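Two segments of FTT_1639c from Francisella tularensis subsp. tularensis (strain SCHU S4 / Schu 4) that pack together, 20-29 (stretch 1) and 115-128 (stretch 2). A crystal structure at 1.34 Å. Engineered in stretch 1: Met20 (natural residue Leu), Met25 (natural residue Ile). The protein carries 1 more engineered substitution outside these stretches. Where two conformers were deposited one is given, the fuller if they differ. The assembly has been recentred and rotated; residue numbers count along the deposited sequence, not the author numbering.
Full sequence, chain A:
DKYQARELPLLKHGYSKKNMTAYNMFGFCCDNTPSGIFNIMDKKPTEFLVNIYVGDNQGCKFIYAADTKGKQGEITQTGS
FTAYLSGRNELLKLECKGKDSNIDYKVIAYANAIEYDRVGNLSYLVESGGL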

# COMPACT_ATOMS: atom_id res chain seq x y z
N MSE A 20 16.04 -9.55 -6.91
CA MSE A 20 15.28 -10.20 -5.85
C MSE A 20 14.35 -9.20 -5.09
O MSE A 20 14.37 -9.05 -3.85
CB MSE A 20 16.18 -11.07 -4.91
CG MSE A 20 16.61 -12.50 -5.60
SE MSE A 20 17.72 -13.44 -4.35
CE MSE A 20 18.16 -14.99 -5.46
N THR A 21 13.50 -8.52 -5.87
CA THR A 21 12.48 -7.62 -5.33
C THR A 21 11.11 -8.14 -5.73
O THR A 21 10.96 -8.89 -6.71
CB THR A 21 12.60 -6.22 -5.87
OG1 THR A 21 12.58 -6.27 -7.30
CG2 THR A 21 13.91 -5.57 -5.41
N ALA A 22 10.11 -7.76 -4.96
CA ALA A 22 8.73 -8.04 -5.31
C ALA A 22 7.87 -6.96 -4.69
O ALA A 22 8.30 -6.24 -3.76
CB ALA A 22 8.27 -9.45 -4.91
N TYR A 23 6.64 -6.83 -5.19
CA TYR A 23 5.78 -5.79 -4.66
C TYR A 23 4.32 -6.15 -4.78
O TYR A 23 3.90 -7.00 -5.59
CB TYR A 23 6.06 -4.44 -5.31
CG TYR A 23 5.54 -4.39 -6.72
CD1 TYR A 23 4.25 -3.93 -6.98
CD2 TYR A 23 6.31 -4.85 -7.78
CE1 TYR A 23 3.76 -3.91 -8.28
CE2 TYR A 23 5.80 -4.86 -9.12
CZ TYR A 23 4.52 -4.38 -9.32
OH TYR A 23 3.99 -4.34 -10.62
N ASN A 24 3.52 -5.49 -3.94
CA ASN A 24 2.06 -5.41 -4.08
C ASN A 24 1.72 -3.93 -4.09
O ASN A 24 2.18 -3.16 -3.22
CB ASN A 24 1.32 -6.03 -2.89
CG ASN A 24 1.17 -7.56 -2.92
OD1 ASN A 24 0.43 -8.11 -2.11
ND2 ASN A 24 1.78 -8.26 -3.92
N MSE A 25 0.89 -3.49 -5.05
CA MSE A 25 0.40 -2.12 -5.09
C MSE A 25 -1.07 -2.13 -4.71
O MSE A 25 -1.85 -2.83 -5.35
CB MSE A 25 0.56 -1.58 -6.52
CG MSE A 25 0.19 -0.14 -6.68
SE MSE A 25 1.44 1.05 -5.85
CE MSE A 25 2.87 0.98 -7.13
N PHE A 26 -1.43 -1.34 -3.70
CA PHE A 26 -2.80 -1.23 -3.24
C PHE A 26 -3.38 0.11 -3.65
O PHE A 26 -2.67 1.14 -3.60
CB PHE A 26 -2.87 -1.36 -1.72
CG PHE A 26 -2.31 -2.66 -1.23
CD1 PHE A 26 -3.06 -3.81 -1.34
CD2 PHE A 26 -1.03 -2.76 -0.71
CE1 PHE A 26 -2.57 -5.04 -0.90
CE2 PHE A 26 -0.52 -3.97 -0.27
CZ PHE A 26 -1.28 -5.11 -0.37
N GLY A 27 -4.65 0.12 -4.04
CA GLY A 27 -5.31 1.34 -4.46
C GLY A 27 -6.60 1.00 -5.19
O GLY A 27 -7.11 -0.11 -5.06
N PHE A 28 -7.06 1.94 -6.01
CA PHE A 28 -8.39 1.82 -6.61
C PHE A 28 -8.30 1.90 -8.13
O PHE A 28 -7.36 2.46 -8.70
CB PHE A 28 -9.32 2.93 -6.11
CG PHE A 28 -9.47 2.93 -4.61
CD1 PHE A 28 -10.39 2.09 -4.01
CD2 PHE A 28 -8.70 3.79 -3.80
CE1 PHE A 28 -10.53 2.02 -2.63
CE2 PHE A 28 -8.86 3.76 -2.41
CZ PHE A 28 -9.78 2.88 -1.83
N CYS A 29 -9.33 1.39 -8.80
CA CYS A 29 -9.50 1.50 -10.25
C CYS A 29 -10.89 2.03 -10.60
O CYS A 29 -11.63 2.55 -9.76
CB CYS A 29 -9.15 0.14 -10.86
SG CYS A 29 -10.31 -1.18 -10.43
N GLU A 115 -13.80 3.08 6.07
CA GLU A 115 -12.65 2.32 6.50
C GLU A 115 -12.31 1.29 5.43
O GLU A 115 -13.22 0.59 4.93
CB GLU A 115 -12.94 1.61 7.83
CG GLU A 115 -11.90 0.63 8.22
CD GLU A 115 -12.16 -0.09 9.55
OE1 GLU A 115 -13.03 0.34 10.31
OE2 GLU A 115 -11.48 -1.11 9.79
N TYR A 116 -11.04 1.22 5.06
CA TYR A 116 -10.51 0.23 4.12
C TYR A 116 -9.46 -0.59 4.86
O TYR A 116 -8.51 -0.02 5.42
CB TYR A 116 -9.91 0.92 2.86
CG TYR A 116 -10.92 1.83 2.22
CD1 TYR A 116 -11.10 3.15 2.65
CD2 TYR A 116 -11.84 1.33 1.27
CE1 TYR A 116 -12.12 3.98 2.13
CE2 TYR A 116 -12.85 2.16 0.73
CZ TYR A 116 -12.99 3.45 1.17
OH TYR A 116 -14.00 4.26 0.67
N ASP A 117 -9.59 -1.91 4.85
CA ASP A 117 -8.70 -2.78 5.60
C ASP A 117 -7.94 -3.70 4.67
O ASP A 117 -8.47 -4.14 3.63
CB ASP A 117 -9.53 -3.75 6.41
CG ASP A 117 -10.20 -3.12 7.57
OD1 ASP A 117 -9.89 -1.98 7.94
OD2 ASP A 117 -11.11 -3.78 8.12
N ARG A 118 -6.75 -4.11 5.09
CA ARG A 118 -6.07 -5.22 4.39
C ARG A 118 -5.24 -5.95 5.43
O ARG A 118 -4.41 -5.33 6.10
CB ARG A 118 -5.18 -4.70 3.28
CG ARG A 118 -4.62 -5.84 2.31
CD ARG A 118 -5.38 -5.83 1.00
NE ARG A 118 -5.16 -7.11 0.35
CZ ARG A 118 -5.78 -7.48 -0.74
NH1 ARG A 118 -6.62 -6.67 -1.36
NH2 ARG A 118 -5.51 -8.69 -1.24
N VAL A 119 -5.40 -7.27 5.54
CA VAL A 119 -4.51 -8.12 6.33
C VAL A 119 -3.78 -9.04 5.34
O VAL A 119 -4.42 -9.59 4.44
CB VAL A 119 -5.31 -8.93 7.35
CG1 VAL A 119 -4.39 -9.82 8.14
CG2 VAL A 119 -6.10 -7.98 8.27
N GLY A 120 -2.49 -9.19 5.52
CA GLY A 120 -1.83 -9.98 4.51
C GLY A 120 -0.36 -10.22 4.82
O GLY A 120 0.12 -9.92 5.91
N ASN A 121 0.29 -10.87 3.87
CA ASN A 121 1.70 -11.19 3.92
C ASN A 121 2.28 -10.95 2.53
O ASN A 121 1.60 -11.15 1.52
CB ASN A 121 1.87 -12.72 4.23
CG ASN A 121 3.26 -13.21 4.05
OD1 ASN A 121 3.66 -13.57 2.92
ND2 ASN A 121 4.06 -13.19 5.12
N LEU A 122 3.54 -10.51 2.49
CA LEU A 122 4.30 -10.52 1.23
C LEU A 122 5.64 -11.15 1.52
O LEU A 122 6.27 -10.87 2.56
CB LEU A 122 4.54 -9.08 0.78
CG LEU A 122 5.23 -8.90 -0.56
CD1 LEU A 122 4.51 -9.55 -1.67
CD2 LEU A 122 5.42 -7.36 -0.83
N SER A 123 6.08 -12.00 0.58
CA SER A 123 7.44 -12.50 0.64
C SER A 123 7.97 -12.65 -0.77
O SER A 123 7.21 -12.89 -1.71
CB SER A 123 7.58 -13.87 1.34
OG SER A 123 6.94 -14.86 0.55
N TYR A 124 9.29 -12.49 -0.92
CA TYR A 124 9.86 -12.68 -2.25
C TYR A 124 9.59 -14.11 -2.72
O TYR A 124 9.26 -14.34 -3.90
CB TYR A 124 11.36 -12.35 -2.27
CG TYR A 124 11.92 -12.63 -3.62
CD1 TYR A 124 11.81 -11.70 -4.67
CD2 TYR A 124 12.52 -13.86 -3.88
CE1 TYR A 124 12.27 -11.99 -5.94
CE2 TYR A 124 12.97 -14.17 -5.18
CZ TYR A 124 12.84 -13.22 -6.18
OH TYR A 124 13.32 -13.53 -7.46
N LEU A 125 9.74 -15.09 -1.83
CA LEU A 125 9.56 -16.51 -2.23
C LEU A 125 8.18 -16.73 -2.83
O LEU A 125 8.03 -17.29 -3.92
CB LEU A 125 9.79 -17.41 -1.01
CG LEU A 125 9.56 -18.92 -1.21
CD1 LEU A 125 10.44 -19.45 -2.31
CD2 LEU A 125 9.82 -19.60 0.12
N VAL A 126 7.14 -16.26 -2.14
CA VAL A 126 5.81 -16.51 -2.64
C VAL A 126 5.55 -15.70 -3.89
O VAL A 126 5.08 -16.21 -4.91
CB VAL A 126 4.77 -16.22 -1.56
CG1 VAL A 126 3.38 -16.15 -2.19
CG2 VAL A 126 4.81 -17.31 -0.50
N GLU A 127 5.90 -14.41 -3.87
CA GLU A 127 5.53 -13.53 -4.95
C GLU A 127 6.26 -13.86 -6.23
O GLU A 127 5.74 -13.61 -7.33
CB GLU A 127 5.81 -12.09 -4.49
CG GLU A 127 4.89 -11.09 -5.03
CD GLU A 127 3.44 -11.35 -4.73
OE1 GLU A 127 3.03 -11.94 -3.70
OE2 GLU A 127 2.68 -10.95 -5.59
N SER A 128 7.47 -14.42 -6.14
CA SER A 128 8.23 -14.79 -7.33
C SER A 128 7.74 -16.08 -7.97
O SER A 128 8.22 -16.45 -9.05
CB SER A 128 9.72 -14.82 -7.02
OG SER A 128 10.00 -15.89 -6.15
O HOH W 1 0.69 -8.65 0.53

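Strand 21-27 and strand 115-123 run roughly antiparallel (152° between their directions) but stay 7.6 Å apart at closest approach, too far for backbone pairing, so side chains make the contact, which buries 551 Å² counted over both sides. Tyr124, at the start of helix 124-127, covers the most surface. Its CA-to-CB bond points sideways, but chi1 in t carries the ring to stretch 1. The engineered selenomethionine Met20 lies over one face of that ring, its CB 4.2 Å from the ring centroid and its CG 3.9 Å from CZ of Tyr124; Thr21 O meets the ring edge, 3.5 Å from CE1 of Tyr124. Ala22, buried and pointing toward stretch 2, is small enough for the backbones to close in: its CA is 5.7 Å from CA of Tyr124, and its CB touches CB of Glu127 at 3.6 Å and CD1 of Tyr124 at 4.2 Å. The helix that presents Tyr124 and Glu127 is capped by Ser123, whose OG accepts from Val126 N at 3.0 Å. Leu122 fills the next position with branched apolar bulk, its CD2 4.2 Å from CA of Tyr23 and its CD1 3.8 Å from ND2 of Asn24. Buried Asn24 supplies the polar link: ND2 donates to Tyr23 O in its own strand (3.0 Å) and weakly to OE2 of Glu127 (3.3 Å, 130°), while OD1 receives a hydrogen bond from a water (2.7 Å) that also donates to Asn121 O (2.8 Å), bridging the stretches. Farther along, aromatic rings span the gap. Phe26 CE1 lies over one face of the Arg118 guanidinium and comes within 3.5 Å of Arg118 CD, so the long side chain offers both aliphatic and planar surface. Phe28 directs its edge at the face of Tyr116, with CZ 4.0 Å from Tyr116 CD2 and the ring planes at 80°.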